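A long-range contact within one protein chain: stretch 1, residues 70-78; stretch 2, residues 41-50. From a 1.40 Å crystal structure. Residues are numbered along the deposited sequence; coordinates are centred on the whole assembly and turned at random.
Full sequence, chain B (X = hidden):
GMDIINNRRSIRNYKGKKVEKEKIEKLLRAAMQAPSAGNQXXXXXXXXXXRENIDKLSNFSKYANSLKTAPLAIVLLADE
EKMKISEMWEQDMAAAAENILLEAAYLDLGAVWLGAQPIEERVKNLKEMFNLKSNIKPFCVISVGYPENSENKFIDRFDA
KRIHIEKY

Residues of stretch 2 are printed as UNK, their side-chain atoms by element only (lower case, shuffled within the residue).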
ATOM      1  N   ALA B  70     -21.005   7.382  -6.641  1.00  9.81           N
ATOM      2  CA  ALA B  70     -19.733   8.080  -6.696  1.00  9.07           C
ATOM      3  C   ALA B  70     -19.691   9.078  -7.842  1.00  8.36           C
ATOM      4  O   ALA B  70     -20.032   8.722  -8.971  1.00 10.02           O
ATOM      5  CB  ALA B  70     -18.575   7.064  -6.875  1.00 11.25           C
ATOM      6  N   PRO B  71     -19.289  10.326  -7.572  1.00  8.48           N
ATOM      7  CA  PRO B  71     -19.041  11.252  -8.661  1.00  8.81           C
ATOM      8  C   PRO B  71     -17.685  11.126  -9.347  1.00  8.21           C
ATOM      9  O   PRO B  71     -17.435  11.816 -10.345  1.00  9.43           O
ATOM     10  CB  PRO B  71     -19.067  12.607  -7.952  1.00  9.38           C
ATOM     11  CG  PRO B  71     -18.488  12.291  -6.586  1.00  9.22           C
ATOM     12  CD  PRO B  71     -19.147  10.994  -6.264  1.00  6.59           C
ATOM     13  N   LEU B  72     -16.818  10.270  -8.799  1.00  8.44           N
ATOM     14  CA  LEU B  72     -15.495  10.069  -9.350  1.00  6.95           C
ATOM     15  C   LEU B  72     -15.120   8.610  -9.170  1.00  7.44           C
ATOM     16  O   LEU B  72     -15.369   8.028  -8.112  1.00  7.54           O
ATOM     17  CB  LEU B  72     -14.456  10.911  -8.592  1.00  7.94           C
ATOM     18  CG  LEU B  72     -12.981  10.800  -8.990  1.00  8.05           C
ATOM     19  CD1 LEU B  72     -12.753  11.267 -10.411  1.00 10.98           C
ATOM     20  CD2 LEU B  72     -12.124  11.613  -8.021  1.00 10.40           C
ATOM     21  N   ALA B  73     -14.538   8.039 -10.208  1.00  6.64           N
ATOM     22  CA  ALA B  73     -13.888   6.722 -10.092  1.00  7.61           C
ATOM     23  C   ALA B  73     -12.504   6.792 -10.699  1.00  7.85           C
ATOM     24  O   ALA B  73     -12.302   7.466 -11.726  1.00  8.02           O
ATOM     25  CB  ALA B  73     -14.711   5.632 -10.818  1.00  9.16           C
ATOM     26  N   ILE B  74     -11.548   6.104 -10.072  1.00  7.47           N
ATOM     27  CA  ILE B  74     -10.188   6.012 -10.620  1.00  8.31           C
ATOM     28  C   ILE B  74      -9.874   4.526 -10.780  1.00  6.92           C
ATOM     29  O   ILE B  74      -9.858   3.780  -9.792  1.00  7.82           O
ATOM     30  CB  ILE B  74      -9.129   6.706  -9.721  1.00  8.06           C
ATOM     31  CG1 ILE B  74      -9.554   8.152  -9.411  1.00  8.50           C
ATOM     32  CG2 ILE B  74      -7.729   6.645 -10.414  1.00  8.25           C
ATOM     33  CD1 ILE B  74      -8.654   8.883  -8.352  1.00 10.84           C
ATOM     34  N   VAL B  75      -9.670   4.104 -12.030  1.00  6.64           N
ATOM     35  CA  VAL B  75      -9.255   2.732 -12.314  1.00  5.80           C
ATOM     36  C   VAL B  75      -7.723   2.681 -12.314  1.00  5.97           C
ATOM     37  O   VAL B  75      -7.089   3.411 -13.054  1.00  7.61           O
ATOM     38  CB  VAL B  75      -9.824   2.221 -13.648  1.00  6.92           C
ATOM     39  CG1 VAL B  75      -9.499   0.712 -13.876  1.00  7.02           C
ATOM     40  CG2 VAL B  75     -11.340   2.449 -13.743  1.00  9.02           C
ATOM     41  N   LEU B  76      -7.157   1.802 -11.484  1.00  6.10           N
ATOM     42  CA  LEU B  76      -5.714   1.611 -11.379  1.00  6.90           C
ATOM     43  C   LEU B  76      -5.359   0.396 -12.228  1.00  5.24           C
ATOM     44  O   LEU B  76      -5.949  -0.662 -12.080  1.00  6.31           O
ATOM     45  CB  LEU B  76      -5.297   1.364  -9.922  1.00  5.74           C
ATOM     46  CG  LEU B  76      -5.021   2.618  -9.090  1.00  7.00           C
ATOM     47  CD1 LEU B  76      -6.263   3.442  -8.892  1.00  8.93           C
ATOM     48  CD2 LEU B  76      -4.398   2.233  -7.740  1.00  7.23           C
ATOM     49  N   LEU B  77      -4.343   0.586 -13.075  1.00  6.05           N
ATOM     50  CA  LEU B  77      -3.871  -0.404 -14.005  1.00  6.43           C
ATOM     51  C   LEU B  77      -2.357  -0.451 -13.951  1.00  6.83           C
ATOM     52  O   LEU B  77      -1.744   0.539 -13.588  1.00  6.60           O
ATOM     53  CB  LEU B  77      -4.297  -0.013 -15.432  1.00  9.09           C
ATOM     54  CG  LEU B  77      -5.734   0.483 -15.722  1.00 11.19           C
ATOM     55  CD1 LEU B  77      -5.731   1.247 -17.078  1.00 17.23           C
ATOM     56  CD2 LEU B  77      -6.606  -0.677 -15.857  1.00 12.46           C
ATOM     57  N   ALA B  78      -1.775  -1.573 -14.368  1.00  6.88           N
ATOM     58  CA  ALA B  78      -0.333  -1.678 -14.490  1.00  5.95           C
ATOM     59  C   ALA B  78       0.033  -2.111 -15.892  1.00  6.95           C
ATOM     60  O   ALA B  78      -0.647  -2.936 -16.480  1.00  9.64           O
ATOM     61  CB  ALA B  78       0.226  -2.698 -13.493  1.00  8.80           C
ATOM     62  N   UNK B  41       7.628   2.042 -11.292  1.00  7.00           N
ATOM     63  CA  UNK B  41       6.474   2.950 -11.497  1.00  7.98           C
ATOM     64  C   UNK B  41       5.535   2.471 -12.599  1.00  8.20           C
ATOM     65  O   UNK B  41       5.425   3.121 -13.639  1.00  8.96           O
ATOM     66  c   UNK B  41       8.515   6.295 -11.211  1.00  8.24           C
ATOM     67  c   UNK B  41       7.860   5.003 -10.757  1.00  8.24           C
ATOM     68  n   UNK B  41       7.744   7.191 -11.746  1.00  8.84           N
ATOM     69  c   UNK B  41       6.953   4.375 -11.817  1.00  7.70           C
ATOM     70  o   UNK B  41       9.735   6.492 -11.012  1.00 18.17           O
ATOM     71  N   UNK B  42       4.861   1.334 -12.383  1.00  7.29           N
ATOM     72  CA  UNK B  42       4.209   0.633 -13.511  1.00  6.62           C
ATOM     73  C   UNK B  42       2.765   1.098 -13.785  1.00  7.29           C
ATOM     74  O   UNK B  42       2.095   0.552 -14.657  1.00  8.61           O
ATOM     75  c   UNK B  42       4.777   0.549 -11.139  1.00  8.20           C
ATOM     76  c   UNK B  42       4.241  -0.805 -13.056  1.00  9.86           C
ATOM     77  c   UNK B  42       4.032  -0.707 -11.566  1.00  8.96           C
ATOM     78  N   UNK B  43       2.353   2.166 -13.119  1.00  6.74           N
ATOM     79  CA  UNK B  43       0.927   2.526 -13.043  1.00  6.92           C
ATOM     80  C   UNK B  43       0.397   3.373 -14.195  1.00  7.92           C
ATOM     81  O   UNK B  43       1.090   4.255 -14.746  1.00  7.35           O
ATOM     82  c   UNK B  43       3.578   3.059  -8.134  1.00  9.42           C
ATOM     83  c   UNK B  43       4.508   4.112  -8.116  1.00  9.41           C
ATOM     84  c   UNK B  43       2.259   5.329 -11.885  1.00  9.05           C
ATOM     85  c   UNK B  43       0.652   3.293 -11.756  1.00  7.89           C
ATOM     86  c   UNK B  43       2.620   2.983  -9.170  1.00  8.12           C
ATOM     87  c   UNK B  43       3.530   5.026 -10.080  1.00  8.68           C
ATOM     88  c   UNK B  43       2.607   3.973 -10.150  1.00  9.61           C
ATOM     89  n   UNK B  43       3.311   5.835 -11.163  1.00 10.15           N
ATOM     90  c   UNK B  43       4.515   5.092  -9.071  1.00  9.52           C
ATOM     91  c   UNK B  43       1.798   4.188 -11.297  1.00  7.37           C
ATOM     92  N   UNK B  44      -0.863   3.123 -14.501  1.00  6.70           N
ATOM     93  CA  UNK B  44      -1.696   3.928 -15.415  1.00  7.54           C
ATOM     94  C   UNK B  44      -3.043   4.078 -14.740  1.00  7.74           C
ATOM     95  O   UNK B  44      -3.443   3.197 -14.012  1.00  8.72           O
ATOM     96  c   UNK B  44      -0.090   4.161 -18.262  1.00 11.60           C
ATOM     97  o   UNK B  44       1.039   4.078 -18.842  1.00 15.88           O
ATOM     98  c   UNK B  44      -1.893   3.159 -16.743  1.00  9.11           C
ATOM     99  o   UNK B  44      -0.777   5.232 -18.252  1.00 12.05           O
ATOM    100  c   UNK B  44      -0.610   2.932 -17.551  1.00 10.92           C
ATOM    101  N   UNK B  45      -3.729   5.185 -14.990  1.00  6.78           N
ATOM    102  CA  UNK B  45      -4.971   5.519 -14.311  1.00  6.87           C
ATOM    103  C   UNK B  45      -6.025   5.940 -15.331  1.00  5.58           C
ATOM    104  O   UNK B  45      -5.761   6.818 -16.159  1.00  8.33           O
ATOM    105  c   UNK B  45      -1.466   6.012 -10.661  1.00  7.39           C
ATOM    106  c   UNK B  45      -3.615   6.467 -12.367  1.00  7.59           C
ATOM    107  c   UNK B  45      -1.264   6.665 -11.840  1.00  7.45           C
ATOM    108  c   UNK B  45      -2.347   6.876 -12.692  1.00  7.47           C
ATOM    109  c   UNK B  45      -3.793   5.791 -11.173  1.00  7.40           C
ATOM    110  c   UNK B  45      -4.758   6.682 -13.313  1.00  7.73           C
ATOM    111  c   UNK B  45      -2.725   5.572 -10.326  1.00  7.27           C
ATOM    112  N   UNK B  46      -7.238   5.410 -15.207  1.00  7.09           N
ATOM    113  CA  UNK B  46      -8.381   5.934 -15.962  1.00  6.91           C
ATOM    114  C   UNK B  46      -9.269   6.684 -14.951  1.00  8.32           C
ATOM    115  O   UNK B  46      -9.689   6.134 -13.938  1.00  8.84           O
ATOM    116  c   UNK B  46      -9.103   2.697 -18.076  1.00 11.14           C
ATOM    117  c   UNK B  46     -10.331   5.508 -17.520  1.00  9.66           C
ATOM    118  c   UNK B  46      -8.355   3.941 -17.519  1.00  8.52           C
ATOM    119  c   UNK B  46      -9.211   4.851 -16.653  1.00  7.39           C
ATOM    120  N   UNK B  47      -9.518   7.953 -15.243  1.00  9.04           N
ATOM    121  CA  UNK B  47     -10.270   8.801 -14.356  1.00  9.36           C
ATOM    122  C   UNK B  47     -11.631   8.999 -15.000  1.00  9.34           C
ATOM    123  O   UNK B  47     -11.696   9.440 -16.171  1.00 11.18           O
ATOM    124  c   UNK B  47      -9.574  10.152 -14.181  1.00  9.54           C
ATOM    125  c   UNK B  47     -10.436  11.091 -13.341  1.00 13.44           C
ATOM    126  c   UNK B  47      -8.151   9.944 -13.579  1.00 12.50           C
ATOM    127  N   UNK B  48     -12.695   8.644 -14.277  1.00  7.59           N
ATOM    128  CA  UNK B  48     -14.074   8.802 -14.765  1.00  9.00           C
ATOM    129  C   UNK B  48     -14.863   9.776 -13.903  1.00  8.25           C
ATOM    130  O   UNK B  48     -14.868   9.691 -12.669  1.00  9.31           O
ATOM    131  c   UNK B  48     -13.139   5.555 -14.930  1.00 10.12           C
ATOM    132  c   UNK B  48     -14.303   6.331 -15.631  1.00 11.24           C
ATOM    133  c   UNK B  48     -14.812   7.483 -14.762  1.00  9.35           C
ATOM    134  c   UNK B  48     -15.462   5.416 -15.985  1.00 14.51           C
ATOM    135  N   UNK B  49     -15.540  10.701 -14.586  1.00 10.22           N
ATOM    136  CA  UNK B  49     -16.557  11.556 -13.992  1.00 11.15           C
ATOM    137  C   UNK B  49     -17.913  11.426 -14.696  1.00 14.09           C
ATOM    138  O   UNK B  49     -18.895  12.024 -14.250  1.00 16.26           O
ATOM    139  o   UNK B  49     -13.779  15.337 -13.653  1.00 18.00           O
ATOM    140  c   UNK B  49     -14.916  13.298 -13.108  1.00 12.21           C
ATOM    141  o   UNK B  49     -15.395  15.441 -12.114  1.00 14.18           O
ATOM    142  c   UNK B  49     -14.673  14.800 -12.938  1.00 12.19           C
ATOM    143  c   UNK B  49     -16.103  13.018 -14.009  1.00 12.09           C
ATOM    144  N   UNK B  50     -17.978  10.659 -15.783  1.00 12.70           N
ATOM    145  CA  UNK B  50     -19.249  10.472 -16.484  1.00 13.78           C
ATOM    146  C   UNK B  50     -20.122   9.532 -15.680  1.00 13.18           C
ATOM    147  O   UNK B  50     -19.790   8.370 -15.497  1.00 13.47           O
ATOM    148  c   UNK B  50     -19.036   9.899 -17.866  1.00 13.47           C
ATOM    149  c   UNK B  50     -20.341   9.709 -18.608  1.00 17.77           C
ATOM    150  o   UNK B  50     -20.876  10.724 -19.093  1.00 24.95           O
ATOM    151  o   UNK B  50     -20.848   8.575 -18.669  1.00 16.76           O
TER
HETATM  152  O   HOH W   1     -16.283  14.360  -9.689  1.00 11.56           O
HETATM  153  O   HOH W   2     -19.408  12.908 -11.852  1.00 15.19           O

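Position 41 carries three side-chain carbons in a row, the third bonded to one oxygen and one nitrogen; nothing on stretch 1 lies within reach. A carboxamide at that distance from the backbone is Gln 41.

Position 42 has three side-chain carbons that close a ring onto its own backbone N. Its CB lies 4.5 Å from Ala 78 CB, and its O receives a CA-H...O contact from Ala 78 CA at 3.3 Å. The closed ring makes it Pro 42.

At position 43 one carbon leads to fused five- and six-membered rings with eight carbons and one nitrogen. The position pairs with Ala 78 without hydrogen bonds. The fused rings are the signature of Trp 43, whose chi1 of 34° falls between wells.

Position 44 shows three carbons, the last carrying two oxygens. The backbone does the work here, with its N to Leu 77 O and Leu 77 N to its O both 2.9 Å. The carboxylate on a three-carbon chain is Glu 44; the end of the side chain leads away, and both carboxylate oxygens are hydrogen-bonded elsewhere in the structure.

Position 45 has one carbon and a six-carbon ring with no heteroatom. The ring meets Leu 76 CG obliquely through one carbon (3.9 Å) and Ile 74 CG2 through another (4.1 Å). It is Phe 45, and these carbons are CE2 and CD2.

Position 46 has four carbons, forked at the first, with one arm two carbons long. The inner carbon of that arm is 3.8 Å from Leu 77 CD1, while the backbone N reaches Val 75 O at 2.9 Å and the O accepts from Val 75 N at 2.8 Å. The fork identifies Ile 46.

Position 47 has one carbon bearing two others, one of which approaches Leu 72 CD1 to 3.7 Å: Val 47.

Position 48 has four carbons forked at the second. A terminal carbon packs on Val 75 CG2 (3.8 Å), and the backbone N donates to Ala 73 O at 2.8 Å and a nearly straight 177°. This is Leu 48.

Position 49 repeats the three-carbon carboxylate pattern; its third-from-backbone neighbour, the second carbon, lies 4.0 Å from Leu 72 CD1. It is Glu 49. One water donates to its OE1 (2.8 Å) and to Pro 71 O (2.9 Å).

Position 50 has two carbons, the second with two oxygens: Asp 50. It points away and caps a helix beginning just past the stretch.

The strands run antiparallel at 152°, and six backbone hydrogen bonds, paired at alternate positions, fix the register. Along each extended strand the side chains alternate between the two faces: Ala 73, Val 75 and Leu 77 share one with Glu 44, Ile 46 and Leu 48, while Ile 74 and Leu 76 pack beside Phe 45 on the other. Together the stretches bury 678 Å².

Stretch 2 41-50: QPWEFIVLED
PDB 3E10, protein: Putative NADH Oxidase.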